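Local structure of protein argonaute (Marinitoga piezophila, 5I4A) at residues K84-F87 against V88-Y92; I95-L98 against F99-D103; I250-L253 against N254-Y257. The protein is an RNA-guided endonuclease that uses short guide RNAs with a 5' hydroxyl to bind and cleave complementary target nucleic acids, preferring manganese as its cofactor. All coordinates share one frame; numbering follows the deposited sequence.

Interaction 1: K84-F87 against V88-Y92; sequences KKLF and VKTLY. With nucleotides of chain B.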
loop_
_atom_site.group_PDB
_atom_site.type_symbol
_atom_site.label_atom_id
_atom_site.label_comp_id
_atom_site.label_asym_id
_atom_site.label_seq_id
_atom_site.Cartn_x
_atom_site.Cartn_y
_atom_site.Cartn_z
ATOM N N LYS A 84 -19.556 19.663 2.807
ATOM C CA LYS A 84 -18.403 19.217 3.586
ATOM C C LYS A 84 -17.126 19.246 2.758
ATOM O O LYS A 84 -16.071 19.651 3.254
ATOM C CB LYS A 84 -18.662 17.812 4.125
ATOM C CG LYS A 84 -19.697 17.746 5.233
ATOM C CD LYS A 84 -20.066 16.306 5.548
ATOM C CE LYS A 84 -20.184 16.074 7.044
ATOM N NZ LYS A 84 -18.846 15.954 7.688
ATOM N N LYS A 85 -17.199 18.817 1.495
ATOM C CA LYS A 85 -15.993 18.725 0.682
ATOM C C LYS A 85 -15.403 20.101 0.408
ATOM O O LYS A 85 -14.177 20.263 0.381
ATOM C CB LYS A 85 -16.294 17.990 -0.622
ATOM C CG LYS A 85 -16.780 16.568 -0.406
ATOM C CD LYS A 85 -16.588 15.701 -1.637
ATOM C CE LYS A 85 -16.339 14.256 -1.233
ATOM N NZ LYS A 85 -17.339 13.777 -0.233
ATOM N N LEU A 86 -16.257 21.109 0.209
ATOM C CA LEU A 86 -15.760 22.463 -0.011
ATOM C C LEU A 86 -14.999 22.972 1.204
ATOM O O LEU A 86 -13.948 23.612 1.067
ATOM C CB LEU A 86 -16.917 23.401 -0.349
ATOM C CG LEU A 86 -16.586 24.879 -0.576
ATOM C CD1 LEU A 86 -15.509 25.030 -1.636
ATOM C CD2 LEU A 86 -17.837 25.649 -0.968
ATOM N N PHE A 87 -15.512 22.697 2.407
ATOM C CA PHE A 87 -14.809 23.110 3.616
ATOM C C PHE A 87 -13.446 22.438 3.715
ATOM O O PHE A 87 -12.447 23.089 4.044
ATOM C CB PHE A 87 -15.658 22.795 4.850
ATOM C CG PHE A 87 -14.995 23.150 6.152
ATOM C CD1 PHE A 87 -15.085 24.435 6.658
ATOM C CD2 PHE A 87 -14.279 22.203 6.867
ATOM C CE1 PHE A 87 -14.473 24.767 7.851
ATOM C CE2 PHE A 87 -13.667 22.530 8.062
ATOM C CZ PHE A 87 -13.763 23.813 8.552
ATOM N N VAL A 88 -13.385 21.135 3.428
ATOM C CA VAL A 88 -12.126 20.402 3.524
ATOM C C VAL A 88 -11.152 20.871 2.450
ATOM O O VAL A 88 -9.964 21.091 2.717
ATOM C CB VAL A 88 -12.383 18.886 3.432
ATOM C CG1 VAL A 88 -11.068 18.121 3.340
ATOM C CG2 VAL A 88 -13.195 18.411 4.626
ATOM N N LYS A 89 -11.640 21.023 1.218
ATOM C CA LYS A 89 -10.798 21.530 0.141
ATOM C C LYS A 89 -10.230 22.900 0.494
ATOM O O LYS A 89 -9.032 23.155 0.323
ATOM C CB LYS A 89 -11.603 21.597 -1.156
ATOM C CG LYS A 89 -10.948 22.400 -2.264
ATOM C CD LYS A 89 -11.904 22.588 -3.429
ATOM C CE LYS A 89 -11.274 23.413 -4.540
ATOM N NZ LYS A 89 -12.206 23.577 -5.688
ATOM N N THR A 90 -11.084 23.789 1.006
ATOM C CA THR A 90 -10.641 25.132 1.369
ATOM C C THR A 90 -9.612 25.092 2.491
ATOM O O THR A 90 -8.611 25.816 2.453
ATOM C CB THR A 90 -11.842 25.978 1.780
ATOM O OG1 THR A 90 -12.837 25.929 0.747
ATOM C CG2 THR A 90 -11.426 27.421 2.011
ATOM N N LEU A 91 -9.844 24.252 3.502
ATOM C CA LEU A 91 -8.910 24.160 4.619
ATOM C C LEU A 91 -7.562 23.607 4.167
ATOM O O LEU A 91 -6.509 24.068 4.622
ATOM C CB LEU A 91 -9.514 23.292 5.721
ATOM C CG LEU A 91 -8.849 23.283 7.096
ATOM C CD1 LEU A 91 -8.713 24.692 7.639
ATOM C CD2 LEU A 91 -9.663 22.424 8.044
ATOM N N TYR A 92 -7.578 22.619 3.266
ATOM C CA TYR A 92 -6.334 22.086 2.716
ATOM C C TYR A 92 -5.540 23.168 1.996
ATOM O O TYR A 92 -4.326 23.303 2.193
ATOM C CB TYR A 92 -6.639 20.926 1.767
ATOM C CG TYR A 92 -6.526 19.557 2.399
ATOM C CD1 TYR A 92 -5.365 19.163 3.051
ATOM C CD2 TYR A 92 -7.583 18.660 2.345
ATOM C CE1 TYR A 92 -5.260 17.910 3.629
ATOM C CE2 TYR A 92 -7.488 17.408 2.918
ATOM C CZ TYR A 92 -6.325 17.036 3.557
ATOM O OH TYR A 92 -6.233 15.788 4.130
ATOM P P A B 11 -7.597 13.742 1.284
ATOM O OP1 A B 11 -6.160 14.104 1.208
ATOM O OP2 A B 11 -8.370 14.028 2.519
ATOM O "O5'" A B 11 -8.321 14.452 0.058
ATOM C "C5'" A B 11 -9.735 14.544 -0.008
ATOM C "C4'" A B 11 -10.151 15.603 -0.990
ATOM O "O4'" A B 11 -9.792 16.905 -0.457
ATOM C "C3'" A B 11 -9.442 15.527 -2.335
ATOM O "O3'" A B 11 -10.048 14.631 -3.261
ATOM C "C2'" A B 11 -9.409 16.980 -2.795
ATOM O "O2'" A B 11 -10.648 17.375 -3.368
ATOM C "C1'" A B 11 -9.232 17.710 -1.470
ATOM N N9 A B 11 -7.809 17.921 -1.152
ATOM C C8 A B 11 -6.920 17.078 -0.524
ATOM N N7 A B 11 -5.715 17.584 -0.396
ATOM C C5 A B 11 -5.830 18.842 -0.983
ATOM C C6 A B 11 -4.921 19.895 -1.181
ATOM N N6 A B 11 -3.639 19.857 -0.790
ATOM N N1 A B 11 -5.377 21.003 -1.800
ATOM C C2 A B 11 -6.655 21.063 -2.196
ATOM N N3 A B 11 -7.602 20.142 -2.070
ATOM C C4 A B 11 -7.113 19.054 -1.450
#
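Lys84, Lys85, Leu86 and Phe87 each offer their carbonyl to the amide four residues on, in Val88, Lys89, Thr90 and Leu91, which makes these residues the opening turns of alpha-helix 84-101 in the N-terminal domain. The shortest of these bonds joins Lys89 N to Lys85 O at 2.8 Å. Leu86 O is gripped twice: besides the amide Thr90 N, it accepts Thr90 OG1 at 2.6 Å, and the two donors arrive from opposite faces of the carbonyl plane. A chi1 of -53° swings OG1 back over the preceding turn, so the buried hydroxyl is satisfied inside its own helix, while Leu86 CD1 lies 3.7 Å from the same OG1. On the buried flank Phe87 and Leu91 run side by side in the same direction, with Phe87 CE2 touching Leu91 CD2 at 4.0 Å. That flank packs against strand 16-22 through Ile17 and strand 127-140 through Ile137, and the Phe87 ring also meets Tyr144. Tyr92 faces the bound RNA while keeping protein partners: its OH also bonds Ile137 N. The adenine of A11 of chain B covers one face of its ring, N7 sitting 3.4 Å from the plane, over its centre. Lys89 CG, on an extended chain, comes within 4.0 Å of N3 of A11 of chain B. Tyr92 OH donates a 3.2 Å hydrogen bond to the phosphate oxygen OP2 of A11 of chain B.

Interaction 2: I95-L98 against F99-D103; sequences IKKL and FLDND
Lys97 and Asp101 meet one helical turn apart in a salt bridge, with NZ of Lys97 2.6 Å from OD2 of Asp101 and using the syn lone pair of OD2. The lysine chain stays extended until its last torsion, where a bend (chi4 51°) turns NZ onto the acid. Asn102 folds back likewise: its ND2 donates to Leu98 O at 2.6 Å, the acceptor lying only 4° out of the amide plane, and its backbone N adds a weak bond to that oxygen. Along another flank Ile95 and Phe99 lie side by side, CG2 of Ile95 3.6 Å from CE2 of Phe99, while CD2 at the ring's edge approaches Ile95 O at 3.2 Å. Helix 84-101 ends just beyond in a Schellman motif: Asp103, with positive phi, is its C-prime residue, and Asp103 N bonds Leu100 O at 3.0 Å as Phe104 N turns to Phe99 O. Each end of the ion pair has a second partner, since Lys97 NZ also bonds Asn40 O and Asp101 OD1 accepts from Asn41 ND2. Replacing Lys97 with an alanine would probably leave Asp101 OD2 without its charged mate and Asn40 O without this donor. Outward from the Ile95 contact, the Phe99 ring stacks on Phe112 and meets Phe104 and Phe246 edge-to-face; Lys96, on another side, makes a cation-pi contact with Phe106.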
loop_
_atom_site.group_PDB
_atom_site.type_symbol
_atom_site.label_atom_id
_atom_site.label_comp_id
_atom_site.label_asym_id
_atom_site.label_seq_id
_atom_site.Cartn_x
_atom_site.Cartn_y
_atom_site.Cartn_z
ATOM N N ILE A 95 -4.042 25.604 4.553
ATOM C CA ILE A 95 -2.857 25.077 5.224
ATOM C C ILE A 95 -1.649 25.164 4.306
ATOM O O ILE A 95 -0.552 25.551 4.729
ATOM C CB ILE A 95 -3.114 23.632 5.691
ATOM C CG1 ILE A 95 -4.069 23.632 6.886
ATOM C CG2 ILE A 95 -1.804 22.923 6.030
ATOM C CD1 ILE A 95 -4.919 22.393 6.974
ATOM N N LYS A 96 -1.833 24.810 3.033
ATOM C CA LYS A 96 -0.751 24.904 2.060
ATOM C C LYS A 96 -0.213 26.326 1.969
ATOM O O LYS A 96 1.005 26.543 1.959
ATOM C CB LYS A 96 -1.245 24.424 0.697
ATOM C CG LYS A 96 -0.216 24.491 -0.414
ATOM C CD LYS A 96 -0.823 24.021 -1.724
ATOM C CE LYS A 96 0.219 23.928 -2.817
ATOM N NZ LYS A 96 -0.360 23.353 -4.059
ATOM N N LYS A 97 -1.111 27.312 1.902
ATOM C CA LYS A 97 -0.680 28.705 1.811
ATOM C C LYS A 97 0.182 29.094 3.002
ATOM O O LYS A 97 1.230 29.729 2.842
ATOM C CB LYS A 97 -1.891 29.634 1.712
ATOM C CG LYS A 97 -1.547 31.079 2.037
ATOM C CD LYS A 97 -2.758 31.990 1.986
ATOM C CE LYS A 97 -2.380 33.403 2.416
ATOM N NZ LYS A 97 -1.188 33.902 1.669
ATOM N N LEU A 98 -0.247 28.725 4.211
ATOM C CA LEU A 98 0.504 29.089 5.408
ATOM C C LEU A 98 1.905 28.487 5.383
ATOM O O LEU A 98 2.890 29.167 5.694
ATOM C CB LEU A 98 -0.256 28.647 6.656
ATOM C CG LEU A 98 -1.526 29.436 6.977
ATOM C CD1 LEU A 98 -2.192 28.893 8.231
ATOM C CD2 LEU A 98 -1.210 30.915 7.132
ATOM N N PHE A 99 2.011 27.205 5.020
ATOM C CA PHE A 99 3.321 26.575 4.892
ATOM C C PHE A 99 4.165 27.276 3.833
ATOM O O PHE A 99 5.336 27.595 4.066
ATOM C CB PHE A 99 3.162 25.092 4.551
ATOM C CG PHE A 99 2.977 24.202 5.751
ATOM C CD1 PHE A 99 4.074 23.740 6.461
ATOM C CD2 PHE A 99 1.711 23.813 6.154
ATOM C CE1 PHE A 99 3.910 22.913 7.558
ATOM C CE2 PHE A 99 1.540 22.988 7.251
ATOM C CZ PHE A 99 2.642 22.538 7.955
ATOM N N LEU A 100 3.582 27.518 2.655
ATOM C CA LEU A 100 4.320 28.197 1.594
ATOM C C LEU A 100 4.683 29.620 2.000
ATOM O O LEU A 100 5.763 30.113 1.657
ATOM C CB LEU A 100 3.506 28.197 0.300
ATOM C CG LEU A 100 3.316 26.859 -0.423
ATOM C CD1 LEU A 100 2.483 27.046 -1.681
ATOM C CD2 LEU A 100 4.656 26.227 -0.760
ATOM N N ASP A 101 3.793 30.298 2.732
ATOM C CA ASP A 101 4.098 31.640 3.220
ATOM C C ASP A 101 5.254 31.641 4.209
ATOM O O ASP A 101 5.915 32.671 4.372
ATOM C CB ASP A 101 2.868 32.271 3.875
ATOM C CG ASP A 101 1.843 32.745 2.862
ATOM O OD1 ASP A 101 2.150 32.744 1.653
ATOM O OD2 ASP A 101 0.732 33.132 3.281
ATOM N N ASN A 102 5.504 30.520 4.882
ATOM C CA ASN A 102 6.651 30.385 5.765
ATOM C C ASN A 102 7.807 29.659 5.090
ATOM O O ASN A 102 8.661 29.084 5.772
ATOM C CB ASN A 102 6.241 29.689 7.062
ATOM C CG ASN A 102 5.331 30.553 7.918
ATOM O OD1 ASN A 102 5.793 31.279 8.800
ATOM N ND2 ASN A 102 4.032 30.488 7.653
ATOM N N ASP A 103 7.836 29.672 3.756
ATOM C CA ASP A 103 8.944 29.203 2.930
ATOM C C ASP A 103 9.173 27.699 3.025
ATOM O O ASP A 103 10.282 27.223 2.758
ATOM C CB ASP A 103 10.239 29.956 3.254
ATOM C CG ASP A 103 10.916 30.503 2.012
ATOM O OD1 ASP A 103 10.383 31.460 1.411
ATOM O OD2 ASP A 103 11.981 29.973 1.634
#

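Interaction 3: I250-L253 against N254-Y257; sequences ITNL and NENY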
loop_
_atom_site.group_PDB
_atom_site.type_symbol
_atom_site.label_atom_id
_atom_site.label_comp_id
_atom_site.label_asym_id
_atom_site.label_seq_id
_atom_site.Cartn_x
_atom_site.Cartn_y
_atom_site.Cartn_z
ATOM N N ILE A 250 -5.327 28.171 13.221
ATOM C CA ILE A 250 -6.424 27.214 13.119
ATOM C C ILE A 250 -6.424 26.161 14.218
ATOM O O ILE A 250 -7.418 25.430 14.343
ATOM C CB ILE A 250 -6.453 26.528 11.735
ATOM C CG1 ILE A 250 -5.169 25.733 11.493
ATOM C CG2 ILE A 250 -6.670 27.555 10.631
ATOM C CD1 ILE A 250 -5.189 24.929 10.206
ATOM N N THR A 251 -5.369 26.046 15.023
ATOM C CA THR A 251 -5.351 25.007 16.044
ATOM C C THR A 251 -4.380 25.387 17.152
ATOM O O THR A 251 -3.493 26.225 16.968
ATOM C CB THR A 251 -4.976 23.642 15.447
ATOM O OG1 THR A 251 -5.235 22.608 16.405
ATOM C CG2 THR A 251 -3.506 23.610 15.059
ATOM N N ASN A 252 -4.563 24.756 18.313
ATOM C CA ASN A 252 -3.668 24.920 19.457
ATOM C C ASN A 252 -2.701 23.741 19.455
ATOM O O ASN A 252 -3.050 22.636 19.880
ATOM C CB ASN A 252 -4.452 24.996 20.766
ATOM C CG ASN A 252 -3.565 25.302 21.968
ATOM O OD1 ASN A 252 -2.338 25.235 21.891
ATOM N ND2 ASN A 252 -4.192 25.636 23.090
ATOM N N LEU A 253 -1.474 23.988 18.992
ATOM C CA LEU A 253 -0.459 22.945 18.910
ATOM C C LEU A 253 -0.012 22.432 20.272
ATOM O O LEU A 253 0.755 21.464 20.325
ATOM C CB LEU A 253 0.751 23.466 18.139
ATOM C CG LEU A 253 0.469 23.884 16.699
ATOM C CD1 LEU A 253 1.722 24.448 16.065
ATOM C CD2 LEU A 253 -0.054 22.700 15.900
ATOM N N ASN A 254 -0.462 23.047 21.363
ATOM C CA ASN A 254 -0.083 22.636 22.707
ATOM C C ASN A 254 -1.139 21.779 23.389
ATOM O O ASN A 254 -0.910 21.314 24.509
ATOM C CB ASN A 254 0.214 23.870 23.568
ATOM C CG ASN A 254 1.501 24.563 23.165
ATOM O OD1 ASN A 254 2.568 23.948 23.139
ATOM N ND2 ASN A 254 1.405 25.847 22.839
ATOM N N GLU A 255 -2.283 21.561 22.751
ATOM C CA GLU A 255 -3.346 20.716 23.291
ATOM C C GLU A 255 -3.331 19.405 22.508
ATOM O O GLU A 255 -3.942 19.288 21.445
ATOM C CB GLU A 255 -4.696 21.420 23.217
ATOM C CG GLU A 255 -4.787 22.612 24.156
ATOM C CD GLU A 255 -6.147 23.276 24.151
ATOM O OE1 GLU A 255 -6.937 23.025 23.216
ATOM O OE2 GLU A 255 -6.426 24.052 25.089
ATOM N N ASN A 256 -2.619 18.419 23.047
ATOM C CA ASN A 256 -2.436 17.155 22.357
ATOM C C ASN A 256 -3.708 16.309 22.428
ATOM O O ASN A 256 -4.630 16.567 23.207
ATOM C CB ASN A 256 -1.255 16.386 22.950
ATOM C CG ASN A 256 0.076 17.072 22.699
ATOM O OD1 ASN A 256 0.233 17.818 21.733
ATOM N ND2 ASN A 256 1.047 16.813 23.569
ATOM N N TYR A 257 -3.740 15.278 21.588
ATOM C CA TYR A 257 -4.834 14.313 21.548
ATOM C C TYR A 257 -4.471 13.154 22.468
ATOM O O TYR A 257 -3.548 12.389 22.173
ATOM C CB TYR A 257 -5.059 13.836 20.115
ATOM C CG TYR A 257 -6.339 13.064 19.870
ATOM C CD1 TYR A 257 -6.456 11.731 20.242
ATOM C CD2 TYR A 257 -7.420 13.662 19.232
ATOM C CE1 TYR A 257 -7.620 11.023 20.007
ATOM C CE2 TYR A 257 -8.588 12.959 18.991
ATOM C CZ TYR A 257 -8.682 11.641 19.380
ATOM O OH TYR A 257 -9.841 10.938 19.143
HETATM O O HOH W 1 -5.105 20.880 19.578
#
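Asn252 and Glu255 close a type I beta turn, Glu255 N donating to Asn252 O at 3.2 Å from a position 55° out of the carbonyl plane. The Asn252 side chain folds over this turn. With CG anti to the backbone N (chi1 -174°), OD1 accepts from Asn254 N at 2.9 Å, an Asx turn nested within the beta turn. Asn254 CB packs beside the same oxygen at 3.3 Å, and the two asparagine side chains cross at about a right angle. On its other branch, Asn252 ND2 lies 3.2 Å from Glu255 CD, the amide and carboxylate planes 27° apart; ND2 and OE2 are close, but the angle is too poor for a hydrogen bond. A water lies 2.7 Å from both Asn252 O and Glu255 O and can donate to either. The turn belongs to linker L2, in the loop between helix 240-243 and strand 264-266. Leu253 anchors it inward against Ile240 and Leu244, while Thr251 OG1 bonds Lys10 O. Asn252 thus accepts through both its backbone and side-chain oxygens, and the chain's reversal at this largely exposed surface probably rests on these two off-plane bonds rather than on apolar packing across the turn.

Overall arrangement
Interactions 1 and 2 sit on the same helix, 84-101, their centres about 17 Å apart, the first in its opening turns and the second at its C-terminal end. Interaction 3 is a surface turn of linker L2, farther along the chain. The helix contacts are partly buried and combine regular backbone bonds with aromatic and aliphatic packing; interaction 1 adds contact with the bound RNA, interaction 2 a salt bridge and a helix terminator. Interaction 3 relies on asparagine and water instead of repeating helical bonds. The helix of the N-terminal domain and the linker nevertheless join directly: Ile95 CG1 of interaction 2 packs 3.7 Å from Ile250 CD1 of interaction 3.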